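Local coordinates for protein probable TonB-dependent receptor (Pseudomonas aeruginosa, PDB 4K3F) that probably binds methionine in the periplasm as the solute-binding lipoprotein of a transport system, and holds selenomethionine in its pocket, at residues E16-V21 and A54-H59; E28-K33 and S209-K214; K33-T38 and K50-N55; N198-R203 and Q213-A218. All coordinates share one frame; numbering follows the deposited sequence.

In the fold
All four contacts belong to the lobe built on the mixed six-stranded sheet, in the two-lobed fold of periplasmic binding proteins. Contacts 1 and 3 share strand 54-59, contacts 2 and 3 share strand 30-36, and contacts 2 and 4 share helix 210-218. Along the chain contacts 1 and 2 interleave, and contact 4 opens after contacts 1 and 3 have closed. The centre of contact 1 lies about 9 Å from those of contacts 3 and 4; the centres of contacts 2 and 3 are about 14 Å apart. Strands 54-59 and 198-202 are sheet neighbours that carry contacts 1 and 4 to the same selenomethionine, joining the packed lobe to its ligand pocket.

Contact 1. Residues E16-V21 and A54-H59; sequences EILNVV and ANFFQH. With MSE (selenomethionine), chain B.
Helix 11-26, the crossover helix of a beta-alpha-beta unit, packs here on strand 54-59, which runs on into the ligand pocket. I17 and L18 meet the F56 ring. L18 approaches it obliquely, CG 4.0 Å from F56 CD2 with both methyls close behind. I17 crosses at about a right angle, its CG2 4.2 Å from F56 CE2. With CG anti to the backbone N (chi1 179°), the F56 ring reaches toward the helix; H14 also meets it edge-to-face.

After F56 the chain turns a corner at F57, and F57, Q58 and H59 border the bound selenomethionine. The Q58 CB methylene covers the centre of one face of the F57 ring, 3.7 Å above its plane. It also lies 3.6 Å from the ligand's CE, while the backbone F57 O stands 3.3 Å from the ligand's CB. The ligand's SE sits over one face of the H59 imidazole, 3.4 Å above the plane and displaced toward the rim. Hydrogen bonds at both ring nitrogens fix the rotation of that imidazole: H59 ND1 caps Y62 N at the start of helix 60-70, and NE2 pairs with N112 OD1. The helix-strand contact is thus wholly apolar, while the adjoining residues offer the selenium an aromatic face whose orientation is set by two other residues of the same pocket.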
loop_
_atom_site.group_PDB
_atom_site.type_symbol
_atom_site.label_atom_id
_atom_site.label_comp_id
_atom_site.label_asym_id
_atom_site.label_seq_id
_atom_site.Cartn_x
_atom_site.Cartn_y
_atom_site.Cartn_z
ATOM N N GLU A 16 -1.319 -1.457 13.471
ATOM C CA GLU A 16 -0.585 -2.369 14.357
ATOM C C GLU A 16 0.792 -1.748 14.664
ATOM O O GLU A 16 1.221 -1.704 15.805
ATOM C CB GLU A 16 -0.441 -3.750 13.724
ATOM C CG GLU A 16 -1.775 -4.427 13.431
ATOM C CD GLU A 16 -1.651 -5.907 13.046
ATOM O OE1 GLU A 16 -0.715 -6.285 12.333
ATOM O OE2 GLU A 16 -2.550 -6.678 13.409
ATOM N N ILE A 17 1.493 -1.314 13.626
ATOM C CA ILE A 17 2.782 -0.649 13.813
ATOM C C ILE A 17 2.667 0.537 14.754
ATOM O O ILE A 17 3.484 0.716 15.670
ATOM C CB ILE A 17 3.347 -0.202 12.442
ATOM C CG1 ILE A 17 3.768 -1.436 11.632
ATOM C CG2 ILE A 17 4.513 0.778 12.611
ATOM C CD1 ILE A 17 4.020 -1.152 10.151
ATOM N N LEU A 18 1.660 1.383 14.510
ATOM C CA LEU A 18 1.427 2.532 15.359
ATOM C C LEU A 18 1.119 2.176 16.821
ATOM O O LEU A 18 1.630 2.874 17.718
ATOM C CB LEU A 18 0.368 3.459 14.746
ATOM C CG LEU A 18 0.773 4.127 13.426
ATOM C CD1 LEU A 18 -0.450 4.836 12.870
ATOM C CD2 LEU A 18 1.926 5.108 13.550
ATOM N N ASN A 19 0.369 1.090 17.067
ATOM C CA ASN A 19 0.091 0.652 18.445
ATOM C C ASN A 19 1.399 0.274 19.209
ATOM O O ASN A 19 1.528 0.521 20.400
ATOM C CB ASN A 19 -0.839 -0.565 18.462
ATOM C CG ASN A 19 -2.282 -0.231 18.103
ATOM O OD1 ASN A 19 -2.785 0.806 18.448
ATOM N ND2 ASN A 19 -2.958 -1.182 17.465
ATOM N N VAL A 20 2.353 -0.285 18.472
ATOM C CA VAL A 20 3.637 -0.707 19.062
ATOM C C VAL A 20 4.536 0.503 19.309
ATOM O O VAL A 20 5.310 0.478 20.249
ATOM C CB VAL A 20 4.273 -1.784 18.156
ATOM C CG1 VAL A 20 5.683 -2.143 18.555
ATOM C CG2 VAL A 20 3.369 -3.018 18.179
ATOM N N VAL A 21 4.415 1.562 18.482
ATOM C CA VAL A 21 5.268 2.761 18.692
ATOM C C VAL A 21 4.676 3.636 19.772
ATOM O O VAL A 21 5.403 4.429 20.370
ATOM C CB VAL A 21 5.582 3.677 17.463
ATOM C CG1 VAL A 21 6.439 2.991 16.449
ATOM C CG2 VAL A 21 4.357 4.263 16.829
ATOM N N ALA A 54 -2.126 13.712 10.788
ATOM C CA ALA A 54 -1.306 12.917 9.884
ATOM C C ALA A 54 -1.995 11.609 9.527
ATOM O O ALA A 54 -3.040 11.259 10.076
ATOM C CB ALA A 54 0.022 12.611 10.564
ATOM N N ASN A 55 -1.442 10.908 8.557
ATOM C CA ASN A 55 -1.908 9.576 8.230
ATOM C C ASN A 55 -0.752 8.651 7.847
ATOM O O ASN A 55 0.362 9.090 7.524
ATOM C CB ASN A 55 -3.053 9.575 7.183
ATOM C CG ASN A 55 -2.628 10.084 5.813
ATOM O OD1 ASN A 55 -1.656 9.605 5.216
ATOM N ND2 ASN A 55 -3.374 11.005 5.289
ATOM N N PHE A 56 -1.073 7.368 7.826
ATOM C CA PHE A 56 -0.090 6.314 7.541
ATOM C C PHE A 56 -0.814 5.166 6.886
ATOM O O PHE A 56 -1.412 4.342 7.547
ATOM C CB PHE A 56 0.640 5.918 8.826
ATOM C CG PHE A 56 1.668 4.829 8.646
ATOM C CD1 PHE A 56 2.548 4.840 7.576
ATOM C CD2 PHE A 56 1.784 3.811 9.563
ATOM C CE1 PHE A 56 3.507 3.822 7.427
ATOM C CE2 PHE A 56 2.747 2.805 9.415
ATOM C CZ PHE A 56 3.609 2.817 8.363
ATOM N N PHE A 57 -0.743 5.146 5.552
ATOM C CA PHE A 57 -1.514 4.172 4.739
ATOM C C PHE A 57 -1.105 4.077 3.286
ATOM O O PHE A 57 -1.502 3.146 2.656
ATOM C CB PHE A 57 -3.034 4.398 4.774
ATOM C CG PHE A 57 -3.520 5.464 3.818
ATOM C CD1 PHE A 57 -3.353 6.791 4.102
ATOM C CD2 PHE A 57 -4.108 5.106 2.615
ATOM C CE1 PHE A 57 -3.810 7.791 3.205
ATOM C CE2 PHE A 57 -4.553 6.074 1.739
ATOM C CZ PHE A 57 -4.396 7.405 2.032
ATOM N N GLN A 58 -0.372 5.038 2.745
ATOM C CA GLN A 58 -0.193 5.137 1.262
ATOM C C GLN A 58 1.277 5.201 0.911
ATOM O O GLN A 58 2.132 5.408 1.796
ATOM C CB GLN A 58 -0.911 6.377 0.722
ATOM C CG GLN A 58 -0.160 7.681 1.029
ATOM C CD GLN A 58 -1.088 8.868 0.983
ATOM O OE1 GLN A 58 -1.740 9.142 -0.030
ATOM N NE2 GLN A 58 -1.242 9.512 2.110
ATOM N N HIS A 59 1.566 5.014 -0.374
ATOM C CA HIS A 59 2.899 5.227 -0.895
ATOM C C HIS A 59 2.944 6.580 -1.613
ATOM O O HIS A 59 1.946 7.267 -1.773
ATOM C CB HIS A 59 3.366 4.071 -1.796
ATOM C CG HIS A 59 2.351 3.602 -2.827
ATOM N ND1 HIS A 59 1.877 4.424 -3.844
ATOM C CD2 HIS A 59 1.732 2.414 -2.999
ATOM C CE1 HIS A 59 1.025 3.744 -4.600
ATOM N NE2 HIS A 59 0.936 2.510 -4.115
HETATM N N MSE B 300 -0.416 -0.359 1.809
HETATM C CA MSE B 300 -0.754 -0.185 0.366
HETATM C C MSE B 300 0.414 -0.755 -0.430
HETATM O O MSE B 300 1.573 -0.502 -0.082
HETATM O OXT MSE B 300 0.204 -1.454 -1.428
HETATM C CB MSE B 300 -0.993 1.291 0.006
HETATM C CG MSE B 300 -1.367 1.480 -1.445
HETATM SE SE MSE B 300 -1.479 3.393 -1.876
HETATM C CE MSE B 300 -3.004 3.860 -0.866
#

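Contact 2. Residues E28-K33 and S209-K214; sequences EGVDLK and SDAMQK
The E28 carboxylate lies beside the root of the K214 side chain, OE1 4.0 Å from K214 CG and OE2 4.0 Å from K214 CB, so it meets methylenes rather than the ammonium. The other flat groups receive the ammonium itself. K214 NZ bonds to the E28 peptide oxygen at 2.8 Å, nearly in line with the carbonyl (C=O...N 164°). It also makes a 2.8 Å salt bridge to D210 OD2, which uses its syn lone pair, the one on the side of OD1.

K214 and E28 slide past each other in opposite directions. Extended beyond CG, the lysine chain spans from its helix to the carbonyl, and E28 CB packs 3.9 Å from K214 CD on the way. The two bonds hold NZ between helix 210-218 and the end of helix 11-26. There a Schellman motif closes the helix, with G29 as its C-prime residue (G29 N to A26 O, V30 N to L25 O), and leads directly into strand 30-36.

At the first residue of the strand, V30 CG2 rests 3.8 Å from K214 CD and 4.0 Å from A211 CB, an apolar patch beneath the lysine. S209 N-caps helix 210-218: its OG accepts from M212 N at 3.3 Å (N-H...O 153°). The selenomethionine side chain of M212 leaves in another direction, over L200 and A202. D210 OD2 also lies close to E3 OE1, and the K214 ammonium probably offsets that like-charge approach.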
loop_
_atom_site.group_PDB
_atom_site.type_symbol
_atom_site.label_atom_id
_atom_site.label_comp_id
_atom_site.label_asym_id
_atom_site.label_seq_id
_atom_site.Cartn_x
_atom_site.Cartn_y
_atom_site.Cartn_z
ATOM N N GLU A 28 8.404 10.080 25.305
ATOM C CA GLU A 28 8.990 11.324 24.788
ATOM C C GLU A 28 7.981 12.470 24.772
ATOM O O GLU A 28 8.193 13.462 24.060
ATOM C CB GLU A 28 9.447 11.134 23.361
ATOM C CG GLU A 28 10.251 9.908 23.105
ATOM C CD GLU A 28 10.712 9.912 21.694
ATOM O OE1 GLU A 28 11.745 10.563 21.429
ATOM O OE2 GLU A 28 9.999 9.322 20.852
ATOM N N GLY A 29 6.908 12.350 25.528
ATOM C CA GLY A 29 5.970 13.447 25.718
ATOM C C GLY A 29 4.990 13.616 24.566
ATOM O O GLY A 29 4.455 14.712 24.351
ATOM N N VAL A 30 4.726 12.530 23.837
ATOM C CA VAL A 30 3.799 12.583 22.718
ATOM C C VAL A 30 2.717 11.566 22.903
ATOM O O VAL A 30 3.011 10.397 23.116
ATOM C CB VAL A 30 4.493 12.321 21.357
ATOM C CG1 VAL A 30 3.443 12.174 20.253
ATOM C CG2 VAL A 30 5.469 13.434 21.062
ATOM N N ASP A 31 1.472 12.024 22.813
ATOM C CA ASP A 31 0.293 11.172 23.001
ATOM C C ASP A 31 -0.304 10.841 21.651
ATOM O O ASP A 31 -1.076 11.615 21.075
ATOM C CB ASP A 31 -0.734 11.857 23.895
ATOM C CG ASP A 31 -1.965 11.017 24.123
ATOM O OD1 ASP A 31 -1.930 9.781 23.935
ATOM O OD2 ASP A 31 -2.990 11.601 24.517
ATOM N N LEU A 32 0.135 9.711 21.116
ATOM C CA LEU A 32 -0.287 9.259 19.791
ATOM C C LEU A 32 -1.683 8.669 19.828
ATOM O O LEU A 32 -1.918 7.719 20.566
ATOM C CB LEU A 32 0.659 8.200 19.260
ATOM C CG LEU A 32 0.437 7.718 17.827
ATOM C CD1 LEU A 32 0.631 8.861 16.828
ATOM C CD2 LEU A 32 1.423 6.615 17.507
ATOM N N LYS A 33 -2.599 9.235 19.038
ATOM C CA LYS A 33 -4.005 8.811 18.981
ATOM C C LYS A 33 -4.301 8.312 17.586
ATOM O O LYS A 33 -4.269 9.088 16.591
ATOM C CB LYS A 33 -4.919 9.983 19.351
ATOM C CG LYS A 33 -4.639 10.539 20.753
ATOM C CD LYS A 33 -5.488 11.779 21.019
ATOM C CE LYS A 33 -5.051 12.520 22.259
ATOM N NZ LYS A 33 -5.325 13.977 22.133
ATOM N N SER A 209 7.101 19.638 12.986
ATOM C CA SER A 209 6.785 19.828 14.405
ATOM C C SER A 209 7.557 18.829 15.262
ATOM O O SER A 209 7.992 17.794 14.794
ATOM C CB SER A 209 5.269 19.695 14.609
ATOM O OG SER A 209 4.798 18.373 14.388
ATOM N N ASP A 210 7.776 19.184 16.514
ATOM C CA ASP A 210 8.457 18.288 17.444
ATOM C C ASP A 210 7.798 16.904 17.495
ATOM O O ASP A 210 8.466 15.875 17.410
ATOM C CB ASP A 210 8.488 18.924 18.834
ATOM C CG ASP A 210 9.194 18.045 19.861
ATOM O OD1 ASP A 210 10.406 17.933 19.766
ATOM O OD2 ASP A 210 8.511 17.455 20.725
ATOM N N ALA A 211 6.493 16.857 17.657
ATOM C CA ALA A 211 5.801 15.584 17.809
ATOM C C ALA A 211 5.894 14.752 16.547
ATOM O O ALA A 211 6.121 13.518 16.605
ATOM C CB ALA A 211 4.340 15.830 18.130
HETATM N N MSE A 212 5.727 15.419 15.388
HETATM C CA MSE A 212 5.829 14.698 14.130
HETATM C C MSE A 212 7.207 14.090 13.967
HETATM O O MSE A 212 7.353 12.948 13.483
HETATM C CB MSE A 212 5.458 15.586 12.952
HETATM C CG MSE A 212 5.142 14.810 11.671
HETATM SE SE MSE A 212 3.451 13.818 11.746
HETATM C CE MSE A 212 2.338 15.414 11.952
ATOM N N GLN A 213 8.240 14.837 14.335
ATOM C CA GLN A 213 9.596 14.346 14.178
ATOM C C GLN A 213 9.851 13.157 15.091
ATOM O O GLN A 213 10.563 12.222 14.687
ATOM C CB GLN A 213 10.638 15.418 14.504
ATOM C CG GLN A 213 10.711 16.599 13.538
ATOM C CD GLN A 213 11.755 17.680 13.989
ATOM O OE1 GLN A 213 12.136 17.800 15.175
ATOM N NE2 GLN A 213 12.221 18.454 13.023
ATOM N N LYS A 214 9.320 13.210 16.309
ATOM C CA LYS A 214 9.498 12.084 17.253
ATOM C C LYS A 214 8.815 10.856 16.674
ATOM O O LYS A 214 9.386 9.779 16.734
ATOM C CB LYS A 214 8.928 12.448 18.586
ATOM C CG LYS A 214 9.817 13.408 19.354
ATOM C CD LYS A 214 9.172 13.944 20.602
ATOM C CE LYS A 214 10.183 14.726 21.451
ATOM N NZ LYS A 214 9.430 15.447 22.492
#

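Contact 3. Residues K33-T38 and K50-N55; sequences KIKEFT and KRLDAN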
loop_
_atom_site.group_PDB
_atom_site.type_symbol
_atom_site.label_atom_id
_atom_site.label_comp_id
_atom_site.label_asym_id
_atom_site.label_seq_id
_atom_site.Cartn_x
_atom_site.Cartn_y
_atom_site.Cartn_z
ATOM N N LYS A 33 -2.599 9.235 19.038
ATOM C CA LYS A 33 -4.005 8.811 18.981
ATOM C C LYS A 33 -4.301 8.312 17.586
ATOM O O LYS A 33 -4.269 9.088 16.591
ATOM C CB LYS A 33 -4.919 9.983 19.351
ATOM C CG LYS A 33 -4.639 10.539 20.753
ATOM C CD LYS A 33 -5.488 11.779 21.019
ATOM C CE LYS A 33 -5.051 12.520 22.259
ATOM N NZ LYS A 33 -5.325 13.977 22.133
ATOM N N ILE A 34 -4.593 7.023 17.494
ATOM C CA ILE A 34 -4.661 6.324 16.213
ATOM C C ILE A 34 -6.138 6.132 15.873
ATOM O O ILE A 34 -6.937 5.714 16.739
ATOM C CB ILE A 34 -4.014 4.927 16.335
ATOM C CG1 ILE A 34 -2.537 5.036 16.724
ATOM C CG2 ILE A 34 -4.176 4.123 15.062
ATOM C CD1 ILE A 34 -2.029 3.775 17.392
ATOM N N LYS A 35 -6.488 6.466 14.634
ATOM C CA LYS A 35 -7.853 6.303 14.141
ATOM C C LYS A 35 -7.813 5.406 12.923
ATOM O O LYS A 35 -7.165 5.740 11.920
ATOM C CB LYS A 35 -8.443 7.677 13.821
ATOM C CG LYS A 35 -8.899 8.468 15.064
ATOM C CD LYS A 35 -7.738 8.880 15.961
ATOM C CE LYS A 35 -8.096 9.998 16.911
ATOM N NZ LYS A 35 -9.189 9.591 17.830
ATOM N N GLU A 36 -8.507 4.274 12.985
ATOM C CA GLU A 36 -8.465 3.329 11.897
ATOM C C GLU A 36 -9.474 3.629 10.798
ATOM O O GLU A 36 -10.608 3.979 11.100
ATOM C CB GLU A 36 -8.746 1.935 12.406
ATOM C CG GLU A 36 -7.710 1.492 13.419
ATOM C CD GLU A 36 -7.733 -0.001 13.716
ATOM O OE1 GLU A 36 -8.358 -0.803 12.989
ATOM O OE2 GLU A 36 -7.099 -0.359 14.711
ATOM N N PHE A 37 -9.061 3.480 9.554
ATOM C CA PHE A 37 -9.937 3.644 8.395
ATOM C C PHE A 37 -9.753 2.442 7.480
ATOM O O PHE A 37 -8.663 1.888 7.394
ATOM C CB PHE A 37 -9.567 4.912 7.633
ATOM C CG PHE A 37 -9.944 6.162 8.357
ATOM C CD1 PHE A 37 -9.089 6.711 9.295
ATOM C CD2 PHE A 37 -11.153 6.793 8.098
ATOM C CE1 PHE A 37 -9.442 7.870 9.979
ATOM C CE2 PHE A 37 -11.499 7.940 8.771
ATOM C CZ PHE A 37 -10.621 8.483 9.715
ATOM N N THR A 38 -10.799 2.026 6.767
ATOM C CA THR A 38 -10.644 0.861 5.926
ATOM C C THR A 38 -10.331 1.189 4.449
ATOM O O THR A 38 -10.074 0.279 3.651
ATOM C CB THR A 38 -11.907 0.005 5.965
ATOM O OG1 THR A 38 -12.998 0.783 5.465
ATOM C CG2 THR A 38 -12.180 -0.447 7.374
ATOM N N LYS A 50 -8.166 19.157 8.136
ATOM C CA LYS A 50 -7.673 19.597 9.433
ATOM C C LYS A 50 -8.464 18.914 10.586
ATOM O O LYS A 50 -8.743 19.540 11.624
ATOM C CB LYS A 50 -7.655 21.165 9.503
ATOM C CG LYS A 50 -7.169 21.847 8.194
ATOM C CD LYS A 50 -7.152 23.370 8.272
ATOM C CE LYS A 50 -6.607 24.062 7.014
ATOM N NZ LYS A 50 -5.256 23.534 6.592
ATOM N N ARG A 51 -8.831 17.665 10.382
ATOM C CA ARG A 51 -9.524 16.899 11.384
ATOM C C ARG A 51 -8.542 16.057 12.162
ATOM O O ARG A 51 -8.763 15.765 13.350
ATOM C CB ARG A 51 -10.611 16.027 10.781
ATOM C CG ARG A 51 -11.666 16.858 10.078
ATOM C CD ARG A 51 -12.781 16.060 9.427
ATOM N NE ARG A 51 -13.588 16.928 8.549
ATOM C CZ ARG A 51 -14.596 17.721 8.957
ATOM N NH1 ARG A 51 -14.985 17.759 10.211
ATOM N NH2 ARG A 51 -15.210 18.516 8.099
ATOM N N LEU A 52 -7.505 15.572 11.467
ATOM C CA LEU A 52 -6.471 14.732 12.090
ATOM C C LEU A 52 -5.138 15.317 11.626
ATOM O O LEU A 52 -5.080 15.986 10.578
ATOM C CB LEU A 52 -6.590 13.288 11.614
ATOM C CG LEU A 52 -7.908 12.609 11.922
ATOM C CD1 LEU A 52 -7.947 11.204 11.337
ATOM C CD2 LEU A 52 -8.112 12.558 13.411
ATOM N N ASP A 53 -4.081 15.066 12.388
ATOM C CA ASP A 53 -2.793 15.668 12.115
ATOM C C ASP A 53 -1.976 15.000 10.955
ATOM O O ASP A 53 -1.254 15.677 10.238
ATOM C CB ASP A 53 -1.921 15.606 13.333
ATOM C CG ASP A 53 -2.451 16.424 14.533
ATOM O OD1 ASP A 53 -2.954 17.559 14.366
ATOM O OD2 ASP A 53 -2.334 15.897 15.650
ATOM N N ALA A 54 -2.126 13.712 10.788
ATOM C CA ALA A 54 -1.306 12.917 9.884
ATOM C C ALA A 54 -1.995 11.609 9.527
ATOM O O ALA A 54 -3.040 11.259 10.076
ATOM C CB ALA A 54 0.022 12.611 10.564
ATOM N N ASN A 55 -1.442 10.908 8.557
ATOM C CA ASN A 55 -1.908 9.576 8.230
ATOM C C ASN A 55 -0.752 8.651 7.847
ATOM O O ASN A 55 0.362 9.090 7.524
ATOM C CB ASN A 55 -3.053 9.575 7.183
ATOM C CG ASN A 55 -2.628 10.084 5.813
ATOM O OD1 ASN A 55 -1.656 9.605 5.216
ATOM N ND2 ASN A 55 -3.374 11.005 5.289
#
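Segment 33-38 is the end of strand 30-36 leading into loop at F37 and T38, whereas 50-55 leaves a helix, passes through loop and becomes strand at A54. K50, with positive phi (62°), is the C-prime residue of the Schellman motif that ends helix 42-48, with bonds from R51 N to Q46 O and K50 N to V47 O. The two backbones exchange no hydrogen bond; their nearest CA atoms, of K35 and L52, are 8.8 Å apart.

Side chains bridge that distance. F37 and L52 come from opposite directions and meet where L52 CD1 touches the ring, 3.9 Å from F37 CE1 and 4.1 Å from F37 CZ. In both residues CG lies anti to the carbonyl carbon (chi1 -72° in F37, -60° in L52), which turns each side chain into the gap. The second L52 methyl, CD2, lies 4.3 Å from K35 CE, a looser touch that applies to one of two K35 conformers.

Strand 3-9 runs between the two strands, and its T6 and A8 lie against L52. F37 also packs on A8 and touches P43 and Q46 of helix 42-48. On one face of the sheet F37 and, more loosely, K35 meet L52, in the link from helix 42-48 to strand 54-59, while the alternating I34 and E36 turn to helix 11-26 on the other.

Contact 4. Residues N198-R203 and Q213-A218; sequences NILVAR and QKLAKA. With MSE (selenomethionine), chain B.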
loop_
_atom_site.group_PDB
_atom_site.type_symbol
_atom_site.label_atom_id
_atom_site.label_comp_id
_atom_site.label_asym_id
_atom_site.label_seq_id
_atom_site.Cartn_x
_atom_site.Cartn_y
_atom_site.Cartn_z
ATOM N N ASN A 198 5.694 2.797 1.901
ATOM C CA ASN A 198 4.592 3.462 2.611
ATOM C C ASN A 198 5.128 4.554 3.533
ATOM O O ASN A 198 6.126 4.355 4.223
ATOM C CB ASN A 198 3.763 2.446 3.404
ATOM C CG ASN A 198 2.812 1.633 2.500
ATOM O OD1 ASN A 198 1.674 1.382 2.867
ATOM N ND2 ASN A 198 3.277 1.285 1.259
ATOM N N ILE A 199 4.478 5.709 3.481
ATOM C CA ILE A 199 4.970 6.898 4.108
ATOM C C ILE A 199 3.992 7.439 5.156
ATOM O O ILE A 199 2.772 7.390 5.004
ATOM C CB ILE A 199 5.200 7.992 3.046
ATOM C CG1 ILE A 199 4.016 8.065 2.055
ATOM C CG2 ILE A 199 6.461 7.661 2.257
ATOM C CD1 ILE A 199 4.013 9.258 1.142
ATOM N N LEU A 200 4.573 8.043 6.160
ATOM C CA LEU A 200 3.833 8.883 7.089
ATOM C C LEU A 200 3.607 10.210 6.347
ATOM O O LEU A 200 4.557 10.753 5.799
ATOM C CB LEU A 200 4.656 9.127 8.328
ATOM C CG LEU A 200 4.140 10.147 9.326
ATOM C CD1 LEU A 200 2.895 9.649 9.967
ATOM C CD2 LEU A 200 5.187 10.417 10.405
ATOM N N VAL A 201 2.387 10.752 6.391
ATOM C CA VAL A 201 1.993 11.925 5.602
ATOM C C VAL A 201 1.356 12.913 6.539
ATOM O O VAL A 201 0.581 12.543 7.450
ATOM C CB VAL A 201 1.006 11.512 4.448
ATOM C CG1 VAL A 201 0.378 12.732 3.777
ATOM C CG2 VAL A 201 1.801 10.713 3.438
ATOM N N ALA A 202 1.680 14.172 6.334
ATOM C CA ALA A 202 1.109 15.229 7.165
ATOM C C ALA A 202 0.944 16.469 6.339
ATOM O O ALA A 202 0.705 16.350 5.143
ATOM C CB ALA A 202 1.997 15.412 8.405
ATOM N N ARG A 203 1.008 17.641 6.948
ATOM C CA ARG A 203 0.791 18.900 6.239
ATOM C C ARG A 203 2.027 19.787 6.344
ATOM O O ARG A 203 2.831 19.606 7.242
ATOM C CB ARG A 203 -0.372 19.625 6.900
ATOM C CG ARG A 203 -1.700 18.879 6.752
ATOM C CD ARG A 203 -2.923 19.710 7.151
ATOM N NE ARG A 203 -2.763 20.170 8.519
ATOM C CZ ARG A 203 -3.238 19.573 9.610
ATOM N NH1 ARG A 203 -4.113 18.567 9.531
ATOM N NH2 ARG A 203 -2.904 20.056 10.793
ATOM N N GLN A 213 8.240 14.837 14.335
ATOM C CA GLN A 213 9.596 14.346 14.178
ATOM C C GLN A 213 9.851 13.157 15.091
ATOM O O GLN A 213 10.563 12.222 14.687
ATOM C CB GLN A 213 10.638 15.418 14.504
ATOM C CG GLN A 213 10.711 16.599 13.538
ATOM C CD GLN A 213 11.755 17.680 13.989
ATOM O OE1 GLN A 213 12.136 17.800 15.175
ATOM N NE2 GLN A 213 12.221 18.454 13.023
ATOM N N LYS A 214 9.320 13.210 16.309
ATOM C CA LYS A 214 9.498 12.084 17.253
ATOM C C LYS A 214 8.815 10.856 16.674
ATOM O O LYS A 214 9.386 9.779 16.734
ATOM C CB LYS A 214 8.928 12.448 18.586
ATOM C CG LYS A 214 9.817 13.408 19.354
ATOM C CD LYS A 214 9.172 13.944 20.602
ATOM C CE LYS A 214 10.183 14.726 21.451
ATOM N NZ LYS A 214 9.430 15.447 22.492
ATOM N N LEU A 215 7.600 10.998 16.131
ATOM C CA LEU A 215 6.951 9.835 15.493
ATOM C C LEU A 215 7.769 9.281 14.352
ATOM O O LEU A 215 7.967 8.072 14.257
ATOM C CB LEU A 215 5.542 10.168 15.002
ATOM C CG LEU A 215 4.763 9.049 14.258
ATOM C CD1 LEU A 215 4.585 7.762 15.038
ATOM C CD2 LEU A 215 3.386 9.543 13.831
ATOM N N ALA A 216 8.215 10.162 13.439
ATOM C CA ALA A 216 9.052 9.750 12.313
ATOM C C ALA A 216 10.298 8.951 12.786
ATOM O O ALA A 216 10.639 7.905 12.223
ATOM C CB ALA A 216 9.450 10.968 11.455
ATOM N N LYS A 217 10.985 9.448 13.826
ATOM C CA LYS A 217 12.168 8.796 14.341
ATOM C C LYS A 217 11.812 7.441 14.938
ATOM O O LYS A 217 12.526 6.482 14.712
ATOM C CB LYS A 217 12.869 9.675 15.385
ATOM C CG LYS A 217 14.131 9.057 15.971
ATOM C CD LYS A 217 15.044 10.130 16.570
ATOM C CE LYS A 217 15.995 9.572 17.621
ATOM N NZ LYS A 217 16.473 10.658 18.523
ATOM N N ALA A 218 10.724 7.362 15.691
ATOM C CA ALA A 218 10.283 6.085 16.297
ATOM C C ALA A 218 9.976 5.056 15.235
ATOM O O ALA A 218 10.225 3.861 15.408
ATOM C CB ALA A 218 9.062 6.292 17.186
HETATM N N MSE B 300 -0.416 -0.359 1.809
HETATM C CA MSE B 300 -0.754 -0.185 0.366
HETATM C C MSE B 300 0.414 -0.755 -0.430
HETATM O O MSE B 300 1.573 -0.502 -0.082
HETATM O OXT MSE B 300 0.204 -1.454 -1.428
HETATM C CB MSE B 300 -0.993 1.291 0.006
HETATM C CG MSE B 300 -1.367 1.480 -1.445
HETATM SE SE MSE B 300 -1.479 3.393 -1.876
HETATM C CE MSE B 300 -3.004 3.860 -0.866
#
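L200 and L215 pack obliquely across the interface between strand 198-202 and helix 210-218. Both place CG anti to the backbone N, chi1 171° in L200 and 178° in L215, and both then bend the same way at chi2. One methyl of L215, CD2, sits against both branches of the L200 fork, 3.9 Å from L200 CD1 and 4.0 Å from L200 CD2, and L200 CD2 also lies 4.1 Å from L215 CG. Beyond it, the same L200 methyl comes within 4.4 Å of A216 CB. L215 continues against L18, V21 and L25 of helix 11-26, and L200 against V77 of the neighbouring strand 75-82.

Two residues before L200, N198 faces the ligand instead. The N198 amide presents both its oxygen and its nitrogen to the amino-acid moiety of selenomethionine. OD1 accepts from the ligand N at 2.9 Å, while ND2 donates to the ligand O at 2.8 Å with an N-H...O angle of 160°. H14 NE2 also bonds to N198 OD1, and helps to position the amide. Segment 198-203 therefore combines an apolar residue, L200, buried against helix 210-218, with a two-point amide grip that reads both the amino and carboxylate groups, consistent with binding a free amino acid.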